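PDB 5ZI9: cytokinin riboside 5'-monophosphate phosphoribohydrolase from Streptomyces coelicolor, which belongs to the SLOG clan of Rossmann-like proteins, each subunit of its six-chain assembly folding around a parallel beta sheet flanked by helices. Local coordinates for residues K160-F163 with V164-Q168; L183-A186 with L187-Q191. All coordinates share one frame; numbering follows the deposited sequence.

Contact 1: K160-F163 with V164-Q168; sequences KMMF and VKYAQ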
ATOM      1  N   LYS B 160      -1.706  -4.850 -20.614  1.00 30.79           N
ATOM      2  CA  LYS B 160      -0.900  -5.953 -21.214  1.00 31.02           C
ATOM      3  C   LYS B 160      -0.856  -7.208 -20.379  1.00 27.96           C
ATOM      4  O   LYS B 160      -0.850  -8.309 -20.894  1.00 26.64           O
ATOM      5  CB  LYS B 160       0.544  -5.499 -21.389  1.00 34.19           C
ATOM      6  CG  LYS B 160       0.829  -4.986 -22.752  1.00 36.49           C
ATOM      7  CD  LYS B 160       2.247  -4.474 -22.765  1.00 40.09           C
ATOM      8  CE  LYS B 160       2.815  -4.285 -24.168  1.00 41.63           C
ATOM      9  NZ  LYS B 160       1.867  -4.453 -25.308  1.00 42.77           N
ATOM     10  N   MET B 161      -0.769  -7.015 -19.088  1.00 27.44           N
ATOM     11  CA  MET B 161      -0.687  -8.132 -18.213  1.00 30.68           C
ATOM     12  C   MET B 161      -2.041  -8.818 -18.048  1.00 30.34           C
ATOM     13  O   MET B 161      -2.075 -10.011 -17.811  1.00 34.82           O
ATOM     14  CB  MET B 161      -0.063  -7.728 -16.893  1.00 33.11           C
ATOM     15  CG  MET B 161      -0.977  -7.606 -15.709  1.00 36.25           C
ATOM     16  SD  MET B 161      -0.718  -9.055 -14.701  1.00 48.13           S
ATOM     17  CE  MET B 161      -0.709  -8.335 -13.090  1.00 50.20           C
ATOM     18  N   MET B 162      -3.148  -8.104 -18.208  1.00 28.52           N
ATOM     19  CA  MET B 162      -4.484  -8.721 -18.093  1.00 28.62           C
ATOM     20  C   MET B 162      -4.813  -9.712 -19.264  1.00 29.36           C
ATOM     21  O   MET B 162      -5.511 -10.745 -19.091  1.00 26.09           O
ATOM     22  CB  MET B 162      -5.550  -7.637 -18.038  1.00 29.81           C
ATOM     23  CG  MET B 162      -5.340  -6.571 -16.969  1.00 30.60           C
ATOM     24  SD  MET B 162      -5.794  -7.103 -15.337  1.00 31.62           S
ATOM     25  CE  MET B 162      -4.911  -5.917 -14.325  1.00 32.85           C
ATOM     26  N   PHE B 163      -4.284  -9.385 -20.446  1.00 30.36           N
ATOM     27  CA  PHE B 163      -4.441 -10.194 -21.646  1.00 28.31           C
ATOM     28  C   PHE B 163      -3.824 -11.547 -21.460  1.00 26.74           C
ATOM     29  O   PHE B 163      -4.336 -12.493 -21.992  1.00 29.11           O
ATOM     30  CB  PHE B 163      -3.794  -9.541 -22.881  1.00 29.07           C
ATOM     31  CG  PHE B 163      -4.612  -8.440 -23.518  1.00 29.94           C
ATOM     32  CD1 PHE B 163      -5.931  -8.663 -23.889  1.00 30.87           C
ATOM     33  CD2 PHE B 163      -4.049  -7.203 -23.814  1.00 29.09           C
ATOM     34  CE1 PHE B 163      -6.685  -7.681 -24.501  1.00 29.37           C
ATOM     35  CE2 PHE B 163      -4.798  -6.218 -24.425  1.00 28.34           C
ATOM     36  CZ  PHE B 163      -6.115  -6.455 -24.772  1.00 29.39           C
ATOM     37  N   VAL B 164      -2.723 -11.645 -20.725  1.00 26.00           N
ATOM     38  CA  VAL B 164      -2.060 -12.948 -20.482  1.00 24.75           C
ATOM     39  C   VAL B 164      -2.571 -13.696 -19.269  1.00 24.11           C
ATOM     40  O   VAL B 164      -2.806 -14.877 -19.319  1.00 25.82           O
ATOM     41  CB  VAL B 164      -0.555 -12.768 -20.359  1.00 23.10           C
ATOM     42  CG1 VAL B 164       0.128 -14.104 -20.087  1.00 21.24           C
ATOM     43  CG2 VAL B 164      -0.038 -12.144 -21.663  1.00 24.48           C
ATOM     44  N   LYS B 165      -2.749 -12.978 -18.183  1.00 26.47           N
ATOM     45  CA  LYS B 165      -3.145 -13.542 -16.904  1.00 27.54           C
ATOM     46  C   LYS B 165      -4.481 -14.265 -16.953  1.00 27.25           C
ATOM     47  O   LYS B 165      -4.664 -15.259 -16.259  1.00 28.50           O
ATOM     48  CB  LYS B 165      -3.197 -12.413 -15.845  1.00 28.97           C
ATOM     49  CG  LYS B 165      -3.505 -12.876 -14.416  1.00 29.76           C
ATOM     50  CD  LYS B 165      -3.583 -11.710 -13.427  1.00 30.69           C
ATOM     51  CE  LYS B 165      -4.634 -11.933 -12.348  1.00 33.23           C
ATOM     52  NZ  LYS B 165      -4.006 -12.410 -11.097  1.00 35.24           N
ATOM     53  N   TYR B 166      -5.430 -13.727 -17.711  1.00 27.62           N
ATOM     54  CA  TYR B 166      -6.803 -14.269 -17.724  1.00 26.91           C
ATOM     55  C   TYR B 166      -7.056 -15.151 -18.930  1.00 27.94           C
ATOM     56  O   TYR B 166      -8.166 -15.671 -19.079  1.00 32.43           O
ATOM     57  CB  TYR B 166      -7.861 -13.150 -17.630  1.00 24.28           C
ATOM     58  CG  TYR B 166      -7.805 -12.484 -16.307  1.00 24.73           C
ATOM     59  CD1 TYR B 166      -8.439 -13.027 -15.212  1.00 23.59           C
ATOM     60  CD2 TYR B 166      -7.030 -11.325 -16.114  1.00 27.04           C
ATOM     61  CE1 TYR B 166      -8.353 -12.433 -13.971  1.00 24.69           C
ATOM     62  CE2 TYR B 166      -6.904 -10.742 -14.853  1.00 25.57           C
ATOM     63  CZ  TYR B 166      -7.577 -11.294 -13.805  1.00 25.96           C
ATOM     64  OH  TYR B 166      -7.461 -10.735 -12.586  1.00 26.02           O
ATOM     65  N   ALA B 167      -6.054 -15.312 -19.793  1.00 28.30           N
ATOM     66  CA  ALA B 167      -6.190 -16.138 -20.980  1.00 29.24           C
ATOM     67  C   ALA B 167      -5.285 -17.375 -20.906  1.00 30.73           C
ATOM     68  O   ALA B 167      -4.336 -17.415 -20.117  1.00 32.14           O
ATOM     69  CB  ALA B 167      -5.905 -15.329 -22.224  1.00 28.42           C
ATOM     70  N   GLN B 168      -5.628 -18.393 -21.699  1.00 33.35           N
ATOM     71  CA  GLN B 168      -4.766 -19.546 -21.931  1.00 33.74           C
ATOM     72  C   GLN B 168      -4.261 -19.651 -23.342  1.00 31.12           C
ATOM     73  O   GLN B 168      -3.594 -20.625 -23.654  1.00 32.98           O
ATOM     74  CB  GLN B 168      -5.451 -20.854 -21.552  1.00 38.82           C
ATOM     75  CG  GLN B 168      -5.561 -21.059 -20.052  1.00 43.55           C
ATOM     76  CD  GLN B 168      -6.943 -20.736 -19.581  1.00 51.52           C
ATOM     77  OE1 GLN B 168      -7.858 -21.536 -19.837  1.00 56.47           O
ATOM     78  NE2 GLN B 168      -7.136 -19.543 -18.951  1.00 46.25           N
TER

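Contact 2: L183-A186 with L187-Q191; sequences LFEA and LTLVQ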
ATOM      1  N   LEU B 183       1.410 -10.084 -30.393  1.00 24.25           N
ATOM      2  CA  LEU B 183       1.903 -11.300 -30.970  1.00 24.28           C
ATOM      3  C   LEU B 183       3.294 -11.615 -30.469  1.00 22.67           C
ATOM      4  O   LEU B 183       3.538 -12.660 -29.894  1.00 20.71           O
ATOM      5  CB  LEU B 183       1.921 -11.217 -32.496  1.00 25.38           C
ATOM      6  CG  LEU B 183       2.629 -12.384 -33.208  1.00 25.25           C
ATOM      7  CD1 LEU B 183       1.989 -13.704 -32.823  1.00 24.61           C
ATOM      8  CD2 LEU B 183       2.622 -12.172 -34.724  1.00 26.09           C
ATOM      9  N   PHE B 184       4.207 -10.695 -30.695  1.00 23.49           N
ATOM     10  CA  PHE B 184       5.592 -10.936 -30.321  1.00 23.64           C
ATOM     11  C   PHE B 184       5.859 -10.966 -28.819  1.00 25.36           C
ATOM     12  O   PHE B 184       6.817 -11.551 -28.394  1.00 26.21           O
ATOM     13  CB  PHE B 184       6.515 -10.026 -31.093  1.00 22.23           C
ATOM     14  CG  PHE B 184       6.684 -10.457 -32.541  1.00 22.93           C
ATOM     15  CD1 PHE B 184       7.318 -11.657 -32.844  1.00 24.50           C
ATOM     16  CD2 PHE B 184       6.181  -9.702 -33.585  1.00 22.64           C
ATOM     17  CE1 PHE B 184       7.475 -12.077 -34.157  1.00 25.13           C
ATOM     18  CE2 PHE B 184       6.317 -10.117 -34.897  1.00 24.10           C
ATOM     19  CZ  PHE B 184       6.968 -11.308 -35.185  1.00 24.87           C
ATOM     20  N   GLU B 185       4.959 -10.420 -28.026  1.00 28.11           N
ATOM     21  CA  GLU B 185       5.024 -10.498 -26.580  1.00 30.95           C
ATOM     22  C   GLU B 185       4.761 -11.928 -26.091  1.00 30.39           C
ATOM     23  O   GLU B 185       5.474 -12.445 -25.233  1.00 27.40           O
ATOM     24  CB  GLU B 185       3.944  -9.576 -26.044  1.00 35.95           C
ATOM     25  CG  GLU B 185       3.969  -9.192 -24.588  1.00 41.51           C
ATOM     26  CD  GLU B 185       3.025  -8.009 -24.360  1.00 48.49           C
ATOM     27  OE1 GLU B 185       1.956  -8.176 -23.690  1.00 55.58           O
ATOM     28  OE2 GLU B 185       3.340  -6.938 -24.940  1.00 49.67           O
ATOM     29  N   ALA B 186       3.691 -12.526 -26.618  1.00 27.70           N
ATOM     30  CA  ALA B 186       3.322 -13.895 -26.300  1.00 25.61           C
ATOM     31  C   ALA B 186       4.386 -14.874 -26.766  1.00 23.59           C
ATOM     32  O   ALA B 186       4.744 -15.829 -26.067  1.00 22.54           O
ATOM     33  CB  ALA B 186       1.976 -14.217 -26.933  1.00 26.44           C
ATOM     34  N   LEU B 187       4.910 -14.611 -27.945  1.00 23.43           N
ATOM     35  CA  LEU B 187       5.959 -15.406 -28.453  1.00 24.50           C
ATOM     36  C   LEU B 187       7.177 -15.417 -27.543  1.00 24.79           C
ATOM     37  O   LEU B 187       7.677 -16.501 -27.257  1.00 25.64           O
ATOM     38  CB  LEU B 187       6.332 -14.970 -29.850  1.00 26.47           C
ATOM     39  CG  LEU B 187       5.397 -15.509 -30.941  1.00 28.54           C
ATOM     40  CD1 LEU B 187       5.720 -14.845 -32.252  1.00 27.65           C
ATOM     41  CD2 LEU B 187       5.570 -17.012 -31.115  1.00 31.08           C
ATOM     42  N   THR B 188       7.627 -14.265 -27.041  1.00 24.93           N
ATOM     43  CA  THR B 188       8.874 -14.291 -26.264  1.00 25.81           C
ATOM     44  C   THR B 188       8.596 -14.844 -24.878  1.00 25.78           C
ATOM     45  O   THR B 188       9.429 -15.551 -24.299  1.00 27.44           O
ATOM     46  CB  THR B 188       9.745 -12.987 -26.305  1.00 26.09           C
ATOM     47  OG1 THR B 188       9.698 -12.255 -25.079  1.00 28.30           O
ATOM     48  CG2 THR B 188       9.361 -12.150 -27.444  1.00 24.22           C
ATOM     49  N   LEU B 189       7.391 -14.609 -24.396  1.00 26.09           N
ATOM     50  CA  LEU B 189       6.971 -15.166 -23.149  1.00 28.00           C
ATOM     51  C   LEU B 189       7.006 -16.674 -23.233  1.00 30.23           C
ATOM     52  O   LEU B 189       7.414 -17.328 -22.281  1.00 32.43           O
ATOM     53  CB  LEU B 189       5.578 -14.660 -22.766  1.00 29.38           C
ATOM     54  CG  LEU B 189       5.519 -13.270 -22.112  1.00 29.30           C
ATOM     55  CD1 LEU B 189       4.081 -12.762 -22.047  1.00 29.42           C
ATOM     56  CD2 LEU B 189       6.107 -13.298 -20.712  1.00 30.84           C
ATOM     57  N   VAL B 190       6.598 -17.232 -24.374  1.00 31.60           N
ATOM     58  CA  VAL B 190       6.593 -18.689 -24.541  1.00 30.15           C
ATOM     59  C   VAL B 190       8.003 -19.202 -24.834  1.00 29.76           C
ATOM     60  O   VAL B 190       8.430 -20.208 -24.238  1.00 28.91           O
ATOM     61  CB  VAL B 190       5.524 -19.112 -25.573  1.00 29.81           C
ATOM     62  CG1 VAL B 190       5.804 -20.474 -26.186  1.00 30.29           C
ATOM     63  CG2 VAL B 190       4.167 -19.132 -24.889  1.00 28.99           C
ATOM     64  N   GLN B 191       8.720 -18.518 -25.725  1.00 27.85           N
ATOM     65  CA  GLN B 191      10.117 -18.848 -26.001  1.00 27.93           C
ATOM     66  C   GLN B 191      10.999 -18.860 -24.760  1.00 28.75           C
ATOM     67  O   GLN B 191      11.857 -19.690 -24.625  1.00 29.50           O
ATOM     68  CB  GLN B 191      10.729 -17.862 -26.993  1.00 26.98           C
ATOM     69  CG  GLN B 191      12.154 -18.227 -27.424  1.00 26.63           C
ATOM     70  CD  GLN B 191      12.825 -17.139 -28.261  1.00 26.80           C
ATOM     71  OE1 GLN B 191      12.871 -15.965 -27.855  1.00 27.76           O
ATOM     72  NE2 GLN B 191      13.340 -17.514 -29.424  1.00 22.82           N
TER

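Contact 1: K160-F163 with V164-Q168
The carbonyl oxygen M161 O is gripped by two backbone N-H groups as helix 156-165 nears its end. The firmer bond comes from K165 N at 3.1 Å, nearly straight with an N-H...O angle of 163° and the donor tilted only slightly from the carbonyl plane. V164 N adds a weak second bond to the same oxygen. One residue on, Y166 N reaches M162 O at 3.3 Å, but it sits above the carbonyl plane instead of on a lone pair.

M162 O also lies in the plane of the Y166 ring, at its edge, 3.4 Å from CD2. Alongside it, the M162 side chain runs the same way as the tyrosine and brings SD to 3.8 Å from Y166 CE2, an edge-on Met-aromatic contact. The bend at chi2 (-78°) turns the M162 sulfur onto this path; a flexible, polarisable thioether suits a ring rim. K165 sends its chain outward with CG anti to the backbone N (chi1 -176°). Its CD lies 4.1 Å from M161 SD. K165 CG rests 4.0 Å above the Y166 ring plane, offset toward the rim. Beyond that methylene stem, K165 NZ forms a salt bridge with D50 of the second subunit, and the lysine makes a cation-pi contact with F65 of its own chain.

Thioethers, tyrosine ring and lysine methylenes thus form an apolar patch against F65, while the ammonium pairs with an acid of the second subunit, so that a single lysine joins the helix end to the interface.

Contact 2: L183-A186 with L187-Q191
Helix 177-191, the connection between strands 167-172 and 200-203 in a beta-alpha-beta unit, packs L187 against L183, four residues earlier, and F184, three residues earlier. The methyl L187 CD1 does the touching: it stands 3.9 Å from L183 CD1 and 3.6 Å from F184 CD1. With CG anti to the carbonyl carbon (chi1 -80°), the L187 chain runs beside the other two and points the same way, carrying its branch back along the helix to them. The methyl meets the phenylalanine ring obliquely. On one face of that ring lies L183 CD2, 4.2 Å above the plane and offset toward the rim, so the two leucines touch the ring with different methyls.

Beneath these side chains the backbone is regular alpha helix. L187 N bonds L183 O at 3.1 Å, almost straight at 164° and in the carbonyl plane. L189 N bonds E185 O at 3.0 Å, and V190 N bonds A186 O at 2.9 Å, each donor tilted moderately from the carbonyl plane. L189 lies close over E185 O, its CG 3.2 Å from that oxygen. A186, lacking any branch, suits the side that lies close to I200.

L183 and L187 also press on I200, and L183 on L202 as well, which places the leucines between helix and sheet, where branched apolar chains belong. F184 instead meets F184 of the second subunit, so the flat, wide ring works at the interface. The helix is the crossover of a beta-alpha-beta unit in a Rossmann-like fold, one side laid on the parallel sheet; in this protein another side also meets the second subunit.

Contact 1 closes before contact 2 opens, strand 167-172 carrying the chain from one helix to the next, and their centres lie about 12 Å apart. Two touches join them. K160 NZ forms a salt bridge with E185 OE2 at 2.9 Å, and D181 and E182 share the same ammonium; E182 ends the family's PGGxGTxxE motif, so this cluster probably borders the active-site region. Separately, V164 CG2 packs on L189 CD1 at 4.2 Å. Both contacts also touch the second subunit. Bound molecules lie close to each: a 1,2-ethanediol about 5 Å from the F163 side chain, and a citrate hydrogen-bonded to Q191 OE1, both probably from the crystallisation liquor.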